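Long-range contact in B-agarase (Saccharophagus degradans, PDB 4BQ2), which hydrolyses agarose chains as a family 50 exo-beta-agarase, cutting beta-1,4 glycosidic bonds, probably from the chain end: residues A[241-250]-A[736-747]. Residues are numbered along the deposited sequence; the frame is centred on the assembly and turned at random.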
ATOM      1  N   MET A 241      -8.946  -0.706 -27.670  1.00 27.62           N
ATOM      2  CA  MET A 241      -8.246   0.364 -28.391  1.00 27.55           C
ATOM      3  C   MET A 241      -7.720  -0.149 -29.723  1.00 31.17           C
ATOM      4  O   MET A 241      -7.540  -1.372 -29.872  1.00 30.13           O
ATOM      5  CB  MET A 241      -7.077   0.888 -27.561  1.00 26.03           C
ATOM      6  CG  MET A 241      -7.524   1.841 -26.467  1.00 26.49           C
ATOM      7  SD  MET A 241      -6.154   2.749 -25.698  1.00 27.46           S
ATOM      8  CE  MET A 241      -7.096   3.986 -24.801  1.00 28.64           C
ATOM      9  N   PRO A 242      -7.492   0.764 -30.700  1.00 32.95           N
ATOM     10  CA  PRO A 242      -7.055   0.265 -32.004  1.00 34.64           C
ATOM     11  C   PRO A 242      -5.682  -0.380 -31.945  1.00 30.38           C
ATOM     12  O   PRO A 242      -4.842  -0.037 -31.097  1.00 31.53           O
ATOM     13  CB  PRO A 242      -7.015   1.528 -32.904  1.00 33.52           C
ATOM     14  CG  PRO A 242      -7.134   2.698 -31.995  1.00 34.03           C
ATOM     15  CD  PRO A 242      -7.804   2.218 -30.736  1.00 34.04           C
ATOM     16  N   SER A 243      -5.471  -1.332 -32.836  1.00 29.25           N
ATOM     17  CA  SER A 243      -4.136  -1.906 -33.007  1.00 31.58           C
ATOM     18  C   SER A 243      -3.693  -2.806 -31.849  1.00 29.24           C
ATOM     19  O   SER A 243      -2.514  -3.098 -31.714  1.00 29.94           O
ATOM     20  CB  SER A 243      -3.092  -0.821 -33.251  1.00 36.55           C
ATOM     21  OG  SER A 243      -1.843  -1.425 -33.593  1.00 47.53           O
ATOM     22  N   ARG A 244      -4.643  -3.236 -31.027  1.00 27.76           N
ATOM     23  CA  ARG A 244      -4.385  -4.267 -30.025  1.00 25.15           C
ATOM     24  C   ARG A 244      -4.572  -5.631 -30.700  1.00 23.97           C
ATOM     25  O   ARG A 244      -5.496  -5.815 -31.526  1.00 22.01           O
ATOM     26  CB  ARG A 244      -5.344  -4.118 -28.833  1.00 27.10           C
ATOM     27  CG  ARG A 244      -5.148  -2.851 -27.974  1.00 27.31           C
ATOM     28  CD  ARG A 244      -3.706  -2.682 -27.499  1.00 28.74           C
ATOM     29  NE  ARG A 244      -3.419  -1.406 -26.810  1.00 26.19           N
ATOM     30  CZ  ARG A 244      -3.892  -1.126 -25.604  1.00 24.59           C
ATOM     31  NH1 ARG A 244      -4.686  -2.002 -25.023  1.00 24.83           N
ATOM     32  NH2 ARG A 244      -3.609   0.020 -24.997  1.00 22.59           N
ATOM     33  N   SER A 245      -3.705  -6.588 -30.361  1.00 22.48           N
ATOM     34  CA  SER A 245      -3.873  -7.959 -30.834  1.00 22.09           C
ATOM     35  C   SER A 245      -4.942  -8.630 -29.961  1.00 20.47           C
ATOM     36  O   SER A 245      -5.402  -8.035 -28.983  1.00 22.04           O
ATOM     37  CB  SER A 245      -2.540  -8.707 -30.757  1.00 22.58           C
ATOM     38  OG  SER A 245      -2.063  -8.734 -29.411  1.00 21.56           O
ATOM     39  N   LYS A 246      -5.353  -9.841 -30.319  1.00 18.01           N
ATOM     40  CA  LYS A 246      -6.277 -10.629 -29.488  1.00 18.72           C
ATOM     41  C   LYS A 246      -5.953 -10.531 -27.989  1.00 16.84           C
ATOM     42  O   LYS A 246      -6.848 -10.238 -27.179  1.00 16.35           O
ATOM     43  CB  LYS A 246      -6.282 -12.116 -29.927  1.00 18.55           C
ATOM     44  CG  LYS A 246      -7.130 -13.045 -29.047  1.00 18.64           C
ATOM     45  CD  LYS A 246      -6.924 -14.507 -29.470  1.00 20.18           C
ATOM     46  CE  LYS A 246      -7.871 -15.448 -28.762  1.00 22.75           C
ATOM     47  NZ  LYS A 246      -7.633 -16.840 -29.244  1.00 25.84           N
ATOM     48  N   PHE A 247      -4.679 -10.735 -27.649  1.00 15.96           N
ATOM     49  CA  PHE A 247      -4.248 -10.789 -26.241  1.00 16.33           C
ATOM     50  C   PHE A 247      -3.764  -9.459 -25.656  1.00 15.70           C
ATOM     51  O   PHE A 247      -3.098  -9.446 -24.627  1.00 15.66           O
ATOM     52  CB  PHE A 247      -3.184 -11.875 -26.048  1.00 14.97           C
ATOM     53  CG  PHE A 247      -3.734 -13.271 -26.116  1.00 16.99           C
ATOM     54  CD1 PHE A 247      -4.305 -13.872 -24.989  1.00 15.55           C
ATOM     55  CD2 PHE A 247      -3.677 -14.015 -27.319  1.00 16.63           C
ATOM     56  CE1 PHE A 247      -4.787 -15.183 -25.038  1.00 16.19           C
ATOM     57  CE2 PHE A 247      -4.185 -15.319 -27.375  1.00 16.29           C
ATOM     58  CZ  PHE A 247      -4.738 -15.915 -26.231  1.00 16.95           C
ATOM     59  N   GLY A 248      -4.051  -8.358 -26.337  1.00 15.26           N
ATOM     60  CA  GLY A 248      -3.775  -7.025 -25.774  1.00 17.28           C
ATOM     61  C   GLY A 248      -2.415  -6.484 -26.150  1.00 16.66           C
ATOM     62  O   GLY A 248      -1.979  -5.447 -25.629  1.00 16.02           O
ATOM     63  N   GLY A 249      -1.712  -7.233 -27.004  1.00 17.11           N
ATOM     64  CA  GLY A 249      -0.388  -6.850 -27.482  1.00 17.10           C
ATOM     65  C   GLY A 249      -0.475  -5.837 -28.609  1.00 19.07           C
ATOM     66  O   GLY A 249      -1.577  -5.415 -28.985  1.00 20.86           O
ATOM     67  N   TRP A 250       0.679  -5.473 -29.174  1.00 20.78           N
ATOM     68  CA  TRP A 250       0.757  -4.413 -30.191  1.00 23.43           C
ATOM     69  C   TRP A 250       0.733  -5.078 -31.569  1.00 24.80           C
ATOM     70  O   TRP A 250       1.686  -5.778 -31.944  1.00 23.21           O
ATOM     71  CB  TRP A 250       2.027  -3.562 -29.983  1.00 25.38           C
ATOM     72  CG  TRP A 250       2.142  -2.310 -30.847  1.00 28.53           C
ATOM     73  CD1 TRP A 250       3.178  -1.997 -31.709  1.00 31.25           C
ATOM     74  CD2 TRP A 250       1.215  -1.210 -30.929  1.00 29.01           C
ATOM     75  NE1 TRP A 250       2.941  -0.772 -32.304  1.00 32.59           N
ATOM     76  CE2 TRP A 250       1.757  -0.267 -31.841  1.00 30.82           C
ATOM     77  CE3 TRP A 250      -0.009  -0.913 -30.302  1.00 31.52           C
ATOM     78  CZ2 TRP A 250       1.107   0.949 -32.162  1.00 33.37           C
ATOM     79  CZ3 TRP A 250      -0.648   0.308 -30.613  1.00 34.73           C
ATOM     80  CH2 TRP A 250      -0.086   1.217 -31.547  1.00 31.88           C
ATOM     81  N   LYS A 736      -6.456   6.419 -20.186  1.00 17.04           N
ATOM     82  CA  LYS A 736      -6.546   6.353 -21.648  1.00 19.03           C
ATOM     83  C   LYS A 736      -5.375   7.037 -22.346  1.00 19.08           C
ATOM     84  O   LYS A 736      -4.892   6.537 -23.366  1.00 18.00           O
ATOM     85  CB  LYS A 736      -7.876   6.904 -22.179  1.00 18.68           C
ATOM     86  CG  LYS A 736      -9.100   6.101 -21.766  1.00 21.05           C
ATOM     87  CD  LYS A 736     -10.323   6.718 -22.449  1.00 22.45           C
ATOM     88  CE  LYS A 736     -11.588   5.924 -22.246  1.00 24.36           C
ATOM     89  NZ  LYS A 736     -12.593   6.352 -23.291  1.00 21.83           N
ATOM     90  N   GLU A 737      -4.918   8.163 -21.799  1.00 19.49           N
ATOM     91  CA  GLU A 737      -3.786   8.897 -22.379  1.00 21.00           C
ATOM     92  C   GLU A 737      -2.513   8.066 -22.355  1.00 20.72           C
ATOM     93  O   GLU A 737      -1.751   8.012 -23.340  1.00 21.18           O
ATOM     94  CB  GLU A 737      -3.567  10.223 -21.622  1.00 24.38           C
ATOM     95  CG  GLU A 737      -4.644  11.295 -21.914  1.00 32.21           C
ATOM     96  CD  GLU A 737      -4.401  12.082 -23.221  1.00 37.40           C
ATOM     97  OE1 GLU A 737      -3.213  12.287 -23.565  1.00 42.96           O
ATOM     98  OE2 GLU A 737      -5.381  12.510 -23.897  1.00 37.32           O
ATOM     99  N   VAL A 738      -2.271   7.416 -21.217  1.00 18.04           N
ATOM    100  CA  VAL A 738      -1.094   6.567 -21.058  1.00 18.11           C
ATOM    101  C   VAL A 738      -1.219   5.312 -21.915  1.00 19.32           C
ATOM    102  O   VAL A 738      -0.258   4.919 -22.626  1.00 19.09           O
ATOM    103  CB  VAL A 738      -0.926   6.159 -19.569  1.00 17.52           C
ATOM    104  CG1 VAL A 738       0.111   5.021 -19.425  1.00 17.18           C
ATOM    105  CG2 VAL A 738      -0.500   7.374 -18.728  1.00 15.37           C
ATOM    106  N   ASN A 739      -2.389   4.666 -21.831  1.00 16.86           N
ATOM    107  CA  ASN A 739      -2.590   3.407 -22.535  1.00 19.10           C
ATOM    108  C   ASN A 739      -2.568   3.558 -24.063  1.00 21.20           C
ATOM    109  O   ASN A 739      -2.210   2.618 -24.787  1.00 20.71           O
ATOM    110  CB  ASN A 739      -3.899   2.749 -22.081  1.00 17.72           C
ATOM    111  CG  ASN A 739      -3.799   2.139 -20.689  1.00 17.24           C
ATOM    112  OD1 ASN A 739      -2.701   1.827 -20.214  1.00 16.70           O
ATOM    113  ND2 ASN A 739      -4.954   1.983 -20.020  1.00 17.27           N
ATOM    114  N   ALA A 740      -2.947   4.729 -24.561  1.00 22.94           N
ATOM    115  CA  ALA A 740      -2.910   4.948 -26.011  1.00 25.06           C
ATOM    116  C   ALA A 740      -1.474   5.066 -26.537  1.00 27.54           C
ATOM    117  O   ALA A 740      -1.252   4.944 -27.745  1.00 29.22           O
ATOM    118  CB  ALA A 740      -3.785   6.136 -26.434  1.00 26.48           C
ATOM    119  N   LYS A 741      -0.502   5.242 -25.635  1.00 25.99           N
ATOM    120  CA  LYS A 741       0.881   5.453 -26.034  1.00 27.58           C
ATOM    121  C   LYS A 741       1.925   4.484 -25.454  1.00 27.07           C
ATOM    122  O   LYS A 741       3.110   4.608 -25.775  1.00 29.29           O
ATOM    123  CB  LYS A 741       1.277   6.904 -25.729  1.00 29.47           C
ATOM    124  CG  LYS A 741       1.682   7.168 -24.284  1.00 31.41           C
ATOM    125  CD  LYS A 741       1.727   8.681 -24.078  1.00 33.33           C
ATOM    126  CE  LYS A 741       2.744   9.056 -23.026  1.00 35.66           C
ATOM    127  NZ  LYS A 741       2.665  10.508 -22.698  1.00 39.58           N
ATOM    128  N   ILE A 742       1.516   3.526 -24.611  1.00 22.32           N
ATOM    129  CA  ILE A 742       2.475   2.604 -24.029  1.00 22.67           C
ATOM    130  C   ILE A 742       3.343   1.920 -25.116  1.00 23.42           C
ATOM    131  O   ILE A 742       4.529   1.734 -24.918  1.00 24.23           O
ATOM    132  CB  ILE A 742       1.840   1.510 -23.098  1.00 21.15           C
ATOM    133  CG1 ILE A 742       0.679   0.770 -23.780  1.00 19.29           C
ATOM    134  CG2 ILE A 742       1.440   2.097 -21.738  1.00 20.12           C
ATOM    135  CD1 ILE A 742       0.028  -0.319 -22.925  1.00 20.80           C
ATOM    136  N   TYR A 743       2.760   1.574 -26.256  1.00 22.41           N
ATOM    137  CA  TYR A 743       3.531   0.772 -27.232  1.00 22.05           C
ATOM    138  C   TYR A 743       4.407   1.622 -28.160  1.00 23.53           C
ATOM    139  O   TYR A 743       5.584   1.274 -28.402  1.00 23.11           O
ATOM    140  CB  TYR A 743       2.602  -0.131 -28.044  1.00 20.20           C
ATOM    141  CG  TYR A 743       2.025  -1.293 -27.234  1.00 19.62           C
ATOM    142  CD1 TYR A 743       2.861  -2.282 -26.715  1.00 18.21           C
ATOM    143  CD2 TYR A 743       0.646  -1.406 -27.016  1.00 18.03           C
ATOM    144  CE1 TYR A 743       2.349  -3.362 -25.987  1.00 17.07           C
ATOM    145  CE2 TYR A 743       0.125  -2.471 -26.295  1.00 18.81           C
ATOM    146  CZ  TYR A 743       0.982  -3.439 -25.773  1.00 17.70           C
ATOM    147  OH  TYR A 743       0.451  -4.474 -25.081  1.00 16.35           O
ATOM    148  N   THR A 744       3.832   2.706 -28.678  1.00 21.77           N
ATOM    149  CA  THR A 744       4.585   3.676 -29.480  1.00 25.32           C
ATOM    150  C   THR A 744       5.773   4.231 -28.701  1.00 26.13           C
ATOM    151  O   THR A 744       6.881   4.291 -29.236  1.00 25.60           O
ATOM    152  CB  THR A 744       3.695   4.804 -30.015  1.00 25.97           C
ATOM    153  OG1 THR A 744       2.969   5.374 -28.925  1.00 29.49           O
ATOM    154  CG2 THR A 744       2.697   4.253 -30.997  1.00 26.24           C
ATOM    155  N   GLU A 745       5.574   4.583 -27.429  1.00 26.75           N
ATOM    156  CA  GLU A 745       6.711   4.935 -26.566  1.00 30.05           C
ATOM    157  C   GLU A 745       7.783   3.851 -26.478  1.00 33.58           C
ATOM    158  O   GLU A 745       8.940   4.109 -26.774  1.00 34.45           O
ATOM    159  CB  GLU A 745       6.265   5.306 -25.153  1.00 33.14           C
ATOM    160  CG  GLU A 745       5.341   6.504 -25.075  1.00 34.11           C
ATOM    161  CD  GLU A 745       6.071   7.827 -25.113  1.00 37.65           C
ATOM    162  OE1 GLU A 745       6.814   8.133 -24.158  1.00 36.37           O
ATOM    163  OE2 GLU A 745       5.871   8.572 -26.088  1.00 37.86           O
ATOM    164  N   ARG A 746       7.411   2.642 -26.064  1.00 34.82           N
ATOM    165  CA  ARG A 746       8.404   1.602 -25.786  1.00 36.30           C
ATOM    166  C   ARG A 746       9.094   1.150 -27.061  1.00 36.17           C
ATOM    167  O   ARG A 746      10.279   0.828 -27.071  1.00 38.89           O
ATOM    168  CB  ARG A 746       7.742   0.347 -25.179  1.00 34.96           C
ATOM    169  CG  ARG A 746       7.064   0.502 -23.833  1.00 35.28           C
ATOM    170  CD  ARG A 746       8.042   0.711 -22.705  1.00 33.06           C
ATOM    171  NE  ARG A 746       8.878  -0.454 -22.412  1.00 29.66           N
ATOM    172  CZ  ARG A 746       9.650  -0.531 -21.336  1.00 26.87           C
ATOM    173  NH1 ARG A 746       9.675   0.474 -20.461  1.00 23.65           N
ATOM    174  NH2 ARG A 746      10.410  -1.599 -21.129  1.00 27.93           N
ATOM    175  N   LEU A 747       8.328   1.064 -28.131  1.00 33.83           N
ATOM    176  CA  LEU A 747       8.843   0.452 -29.333  1.00 35.74           C
ATOM    177  C   LEU A 747       9.228   1.549 -30.317  1.00 35.43           C
ATOM    178  O   LEU A 747      10.054   1.313 -31.187  1.00 36.18           O
ATOM    179  CB  LEU A 747       7.832  -0.551 -29.918  1.00 31.22           C
ATOM    180  CG  LEU A 747       7.259  -1.606 -28.941  1.00 32.84           C
ATOM    181  CD1 LEU A 747       5.998  -2.289 -29.489  1.00 30.30           C
ATOM    182  CD2 LEU A 747       8.291  -2.628 -28.471  1.00 29.77           C
TER
HETATM  183  O   HOH W   1      -1.986   1.584 -27.381  1.00 37.78           O
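Trp-250 and Tyr-743 bring the two backbones closest, 6.6 Å between their CA atoms, and at the other end Met-241 CA lies 7.4 Å from Ala-740 CA. The segment 241-250, a loop built from a type II turn (Met-241 to Arg-244) and a type I turn (Ser-245 to Gly-248), packs against the last two helices of the modelled chain, 729-739 and 742-746. It leads from helix 222-235 toward strand 263-267. The contact lies beside strand 280-287, which with 693-699, 648-652 and 624-627 forms a parallel run consistent with the (beta/alpha)8 barrel of family 50 glycoside hydrolases.

Tyr-743 and Trp-250 carry the contact. The tyrosine ring and the indole are nearly parallel but slid apart, so two CH-pi contacts replace a stack: Trp-250 CB sits 3.7 Å from the centroid of the Tyr-743 ring, over its face, and Tyr-743 CB lies likewise over the five-membered ring of Trp-250. A chi1 of -172° swings the indole away from the Trp-250 backbone N and into this position. Leu-747 CD1 and Thr-744 CG2 extend the packing along the indole, while Ser-243 OG lies over its opposite face.

Toward Asn-739, the Arg-244 chain bends at chi2 (-53°) and brings NE to the edge of the tyrosine ring, the guanidinium standing at 78° to it. Arg-244 NH2 donates to Asn-739 O at 3.0 Å from above the carbonyl plane, and also to Gly-411 O. A water bonded to Asn-739 O bridges weakly back to Arg-244 NE. Asn-739 itself turns its amide to Trp-410 O and Thr-284 OG1. Met-241, extended beyond CG, lays SD against Ala-740 and ends with CE near Lys-736 O.

The tyrosine hydroxyl is gripped twice: it accepts from Phe-282 N, and Tyr-743 OH donates to Gly-248 O at 2.7 Å.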